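Local coordinates for EGF family domain-containing protein (Toxoplasma gondii, PDB 4Z80) that binds a peptide of the RON2-like protein RON2L1 and probably serves host-cell invasion at the moving junction, at residues L350-C364 with V433-T447. Numbering follows the deposited sequence.
Sequences LKNVRWGVVSKGKYC and VPECLIHSPTTMAFT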
# COMPACT_ATOMS: atom_id res chain seq x y z
N LEU A 350 9.91 -12.77 -16.18
CA LEU A 350 10.17 -12.80 -17.61
C LEU A 350 10.65 -14.20 -18.01
O LEU A 350 11.72 -14.65 -17.59
CB LEU A 350 11.20 -11.74 -17.98
CG LEU A 350 10.91 -10.32 -17.51
CD1 LEU A 350 12.10 -9.43 -17.81
CD2 LEU A 350 9.63 -9.79 -18.16
N LYS A 351 9.85 -14.90 -18.82
CA LYS A 351 10.21 -16.25 -19.19
C LYS A 351 11.29 -16.27 -20.27
O LYS A 351 11.37 -15.39 -21.13
CB LYS A 351 8.98 -17.04 -19.68
CG LYS A 351 8.37 -16.55 -20.98
CD LYS A 351 7.32 -17.54 -21.46
CE LYS A 351 6.70 -17.09 -22.78
NZ LYS A 351 5.76 -18.12 -23.30
N ASN A 352 12.14 -17.29 -20.17
CA ASN A 352 13.09 -17.64 -21.22
C ASN A 352 14.11 -16.56 -21.51
O ASN A 352 14.57 -16.44 -22.64
CB ASN A 352 12.32 -18.00 -22.50
CG ASN A 352 11.46 -19.24 -22.34
OD1 ASN A 352 10.24 -19.18 -22.48
ND2 ASN A 352 12.09 -20.37 -22.02
N VAL A 353 14.49 -15.79 -20.49
CA VAL A 353 15.55 -14.80 -20.67
C VAL A 353 16.46 -14.75 -19.45
O VAL A 353 16.09 -15.21 -18.37
CB VAL A 353 15.00 -13.39 -20.95
CG1 VAL A 353 14.42 -13.31 -22.38
CG2 VAL A 353 13.95 -12.99 -19.91
N ARG A 354 17.65 -14.20 -19.69
CA ARG A 354 18.70 -14.02 -18.68
C ARG A 354 19.13 -12.55 -18.62
O ARG A 354 19.35 -11.94 -19.67
CB ARG A 354 19.92 -14.89 -19.01
CG ARG A 354 19.65 -16.35 -19.29
CD ARG A 354 20.71 -16.94 -20.22
NE ARG A 354 22.05 -16.88 -19.65
CZ ARG A 354 23.17 -17.10 -20.35
NH1 ARG A 354 23.11 -17.38 -21.65
NH2 ARG A 354 24.35 -17.03 -19.75
N TRP A 355 19.28 -11.97 -17.43
CA TRP A 355 19.75 -10.59 -17.32
C TRP A 355 21.16 -10.42 -17.87
O TRP A 355 22.04 -11.23 -17.58
CB TRP A 355 19.76 -10.11 -15.86
CG TRP A 355 18.43 -10.15 -15.18
CD1 TRP A 355 18.03 -11.02 -14.21
CD2 TRP A 355 17.33 -9.26 -15.40
NE1 TRP A 355 16.75 -10.74 -13.82
CE2 TRP A 355 16.30 -9.66 -14.53
CE3 TRP A 355 17.12 -8.17 -16.25
CZ2 TRP A 355 15.06 -9.02 -14.49
CZ3 TRP A 355 15.90 -7.53 -16.21
CH2 TRP A 355 14.88 -7.96 -15.34
N GLY A 356 21.39 -9.35 -18.62
CA GLY A 356 22.72 -9.06 -19.13
C GLY A 356 23.04 -7.58 -19.25
O GLY A 356 22.22 -6.72 -18.92
N VAL A 357 24.25 -7.30 -19.72
CA VAL A 357 24.67 -5.95 -20.07
C VAL A 357 25.20 -5.99 -21.51
O VAL A 357 25.59 -7.04 -22.00
CB VAL A 357 25.75 -5.40 -19.11
CG1 VAL A 357 25.17 -5.25 -17.70
CG2 VAL A 357 26.98 -6.30 -19.10
N VAL A 358 25.19 -4.85 -22.19
CA VAL A 358 25.56 -4.83 -23.60
C VAL A 358 27.06 -5.10 -23.74
O VAL A 358 27.87 -4.63 -22.94
CB VAL A 358 25.19 -3.49 -24.26
CG1 VAL A 358 25.71 -3.43 -25.69
CG2 VAL A 358 23.67 -3.31 -24.26
N SER A 359 27.39 -5.89 -24.75
CA SER A 359 28.78 -6.20 -25.07
C SER A 359 29.02 -5.97 -26.56
O SER A 359 28.29 -6.49 -27.39
CB SER A 359 29.11 -7.64 -24.69
OG SER A 359 30.46 -7.95 -24.97
N LYS A 360 30.02 -5.15 -26.87
CA LYS A 360 30.40 -4.86 -28.25
C LYS A 360 29.23 -4.38 -29.10
O LYS A 360 29.05 -4.82 -30.24
CB LYS A 360 31.03 -6.10 -28.89
CG LYS A 360 32.28 -6.59 -28.17
CD LYS A 360 32.52 -8.07 -28.44
CE LYS A 360 33.58 -8.63 -27.50
NZ LYS A 360 34.94 -8.13 -27.84
N GLY A 361 28.42 -3.49 -28.54
CA GLY A 361 27.40 -2.79 -29.29
C GLY A 361 26.10 -3.54 -29.54
O GLY A 361 25.03 -3.02 -29.25
N LYS A 362 26.20 -4.75 -30.09
CA LYS A 362 25.00 -5.46 -30.55
C LYS A 362 24.87 -6.86 -29.94
O LYS A 362 24.09 -7.68 -30.42
CB LYS A 362 25.00 -5.55 -32.08
CG LYS A 362 26.37 -5.42 -32.72
CD LYS A 362 26.33 -5.70 -34.22
CE LYS A 362 26.21 -7.19 -34.51
NZ LYS A 362 26.58 -7.51 -35.92
N TYR A 363 25.62 -7.12 -28.87
CA TYR A 363 25.52 -8.39 -28.16
C TYR A 363 25.23 -8.14 -26.70
O TYR A 363 25.27 -7.00 -26.23
CB TYR A 363 26.80 -9.21 -28.33
CG TYR A 363 27.08 -9.56 -29.78
CD1 TYR A 363 26.56 -10.71 -30.34
CD2 TYR A 363 27.84 -8.72 -30.58
CE1 TYR A 363 26.80 -11.03 -31.67
CE2 TYR A 363 28.09 -9.03 -31.91
CZ TYR A 363 27.56 -10.18 -32.44
OH TYR A 363 27.79 -10.51 -33.76
N CYS A 364 24.90 -9.22 -25.99
CA CYS A 364 24.57 -9.16 -24.58
C CYS A 364 25.41 -10.21 -23.87
O CYS A 364 25.53 -11.33 -24.36
CB CYS A 364 23.07 -9.39 -24.37
SG CYS A 364 22.44 -9.02 -22.70
N VAL A 433 22.82 -3.07 -12.62
CA VAL A 433 21.67 -2.62 -13.41
C VAL A 433 21.73 -3.26 -14.79
O VAL A 433 22.72 -3.11 -15.50
CB VAL A 433 21.65 -1.09 -13.53
CG1 VAL A 433 20.56 -0.62 -14.50
CG2 VAL A 433 21.43 -0.47 -12.17
N PRO A 434 20.65 -3.97 -15.20
CA PRO A 434 20.69 -4.65 -16.50
C PRO A 434 20.45 -3.73 -17.70
O PRO A 434 19.75 -2.72 -17.58
CB PRO A 434 19.56 -5.67 -16.38
CG PRO A 434 18.57 -5.02 -15.48
CD PRO A 434 19.40 -4.25 -14.47
N GLU A 435 21.01 -4.10 -18.85
CA GLU A 435 20.91 -3.29 -20.06
C GLU A 435 20.31 -4.07 -21.22
O GLU A 435 19.96 -3.49 -22.24
CB GLU A 435 22.29 -2.78 -20.48
CG GLU A 435 23.00 -1.98 -19.41
CD GLU A 435 24.48 -1.79 -19.73
OE1 GLU A 435 24.94 -2.27 -20.78
OE2 GLU A 435 25.18 -1.16 -18.90
N CYS A 436 20.24 -5.39 -21.08
CA CYS A 436 19.71 -6.25 -22.13
C CYS A 436 19.36 -7.62 -21.57
O CYS A 436 19.63 -7.92 -20.41
CB CYS A 436 20.72 -6.39 -23.28
SG CYS A 436 22.39 -6.96 -22.77
N LEU A 437 18.75 -8.44 -22.42
CA LEU A 437 18.36 -9.79 -22.06
C LEU A 437 18.85 -10.78 -23.11
O LEU A 437 18.93 -10.46 -24.30
CB LEU A 437 16.84 -9.89 -21.91
CG LEU A 437 16.23 -9.04 -20.80
CD1 LEU A 437 14.73 -8.93 -20.98
CD2 LEU A 437 16.56 -9.64 -19.44
N ILE A 438 19.20 -11.98 -22.65
CA ILE A 438 19.61 -13.07 -23.52
C ILE A 438 18.54 -14.14 -23.49
O ILE A 438 18.13 -14.56 -22.42
CB ILE A 438 20.95 -13.70 -23.06
CG1 ILE A 438 22.06 -12.65 -23.03
CG2 ILE A 438 21.35 -14.87 -23.95
CD1 ILE A 438 23.29 -13.10 -22.25
N HIS A 439 18.10 -14.60 -24.65
CA HIS A 439 17.11 -15.67 -24.69
C HIS A 439 17.72 -17.01 -24.32
O HIS A 439 18.83 -17.34 -24.73
CB HIS A 439 16.47 -15.77 -26.08
CG HIS A 439 15.36 -16.77 -26.15
ND1 HIS A 439 15.56 -18.08 -26.55
CD2 HIS A 439 14.04 -16.66 -25.85
CE1 HIS A 439 14.40 -18.73 -26.50
NE2 HIS A 439 13.47 -17.89 -26.08
N SER A 440 16.97 -17.80 -23.56
CA SER A 440 17.35 -19.17 -23.26
C SER A 440 16.13 -20.02 -22.98
O SER A 440 15.18 -19.56 -22.34
CB SER A 440 18.29 -19.23 -22.06
OG SER A 440 18.44 -20.58 -21.64
N PRO A 441 16.14 -21.27 -23.43
CA PRO A 441 14.98 -22.10 -23.13
C PRO A 441 14.81 -22.44 -21.65
O PRO A 441 13.69 -22.68 -21.23
CB PRO A 441 15.24 -23.38 -23.94
CG PRO A 441 16.70 -23.39 -24.20
CD PRO A 441 17.12 -21.96 -24.30
N THR A 442 15.89 -22.44 -20.87
CA THR A 442 15.83 -23.01 -19.53
C THR A 442 15.93 -21.98 -18.41
O THR A 442 16.21 -22.34 -17.27
CB THR A 442 16.93 -24.07 -19.34
OG1 THR A 442 18.21 -23.49 -19.61
CG2 THR A 442 16.69 -25.25 -20.28
N THR A 443 15.65 -20.71 -18.72
CA THR A 443 15.81 -19.66 -17.73
C THR A 443 14.55 -18.80 -17.52
O THR A 443 13.62 -18.82 -18.32
CB THR A 443 16.97 -18.73 -18.09
OG1 THR A 443 16.65 -17.98 -19.26
CG2 THR A 443 18.23 -19.54 -18.33
N MET A 444 14.56 -18.06 -16.42
CA MET A 444 13.50 -17.13 -16.07
C MET A 444 14.13 -16.00 -15.28
O MET A 444 15.01 -16.26 -14.46
CB MET A 444 12.39 -17.81 -15.25
CG MET A 444 11.22 -16.89 -14.88
SD MET A 444 9.85 -17.79 -14.18
CE MET A 444 9.29 -18.72 -15.61
N ALA A 445 13.69 -14.78 -15.53
CA ALA A 445 14.26 -13.60 -14.89
C ALA A 445 13.26 -12.96 -13.94
O ALA A 445 12.10 -12.73 -14.31
CB ALA A 445 14.72 -12.59 -15.94
N PHE A 446 13.72 -12.66 -12.73
CA PHE A 446 12.94 -12.02 -11.68
C PHE A 446 13.54 -10.68 -11.27
O PHE A 446 14.75 -10.49 -11.36
CB PHE A 446 12.87 -12.90 -10.42
CG PHE A 446 12.14 -14.21 -10.60
CD1 PHE A 446 12.81 -15.32 -11.08
CD2 PHE A 446 10.81 -14.33 -10.24
CE1 PHE A 446 12.14 -16.54 -11.23
CE2 PHE A 446 10.14 -15.55 -10.38
CZ PHE A 446 10.81 -16.65 -10.88
N THR A 447 12.68 -9.77 -10.80
CA THR A 447 13.14 -8.61 -10.04
C THR A 447 12.55 -8.67 -8.63
O THR A 447 11.61 -9.42 -8.36
CB THR A 447 12.76 -7.23 -10.66
OG1 THR A 447 11.41 -6.89 -10.32
CG2 THR A 447 12.99 -7.21 -12.16
O HOH W 1 21.26 -18.45 -23.65
O HOH W 2 27.64 -2.53 -21.37
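Cys364 and Cys436 meet through contrasting first torsions: a chi1 of -168° turns SG of Cys364 to the side away from the backbone N, whereas SG of Cys436 sits between N and the carbonyl carbon (chi1 54°). The resulting disulfide links the two outer strands across Gly356 of the middle one, consistent with part of a PAN-type domain. Glu435 and Cys436 both donate their backbone N to Gly356 O, forming a classic beta bulge, and the extended Glu435 side chain reaches back, OE1 accepting from Val358 N at 3.0 Å on the anti side of the carboxylate, 32° out of its plane. On the face carrying Val353, Trp355 and Leu437, the indole of Trp355 receives Ala445 CB over its five-membered ring, 3.8 Å from the centroid, in a CH-pi contact. The indole NE1 makes a weak bond to Phe446 O (3.2 Å), while Pro434 and Leu437 lie alongside and the Thr447 side chain meets that of Trp355 at about a right angle, CG2 touching CZ2. At the 440-443 turn, Asn352 ND2 donates to a lone pair of Ser440 O (3.2 Å). Arg354 bends at chi3, its guanidinium lying over Ile438 CD1 and bridged by water to His439 O; Glu468 supplies a salt bridge. Strand 353-359 runs antiparallel between 363-366 and 436-440; corners at 351-352 and 441-442 lead to Leu350 pairing with Ala445 on strand 443-447, which borders strand 405-410, while Phe446 packs on helix 378-387.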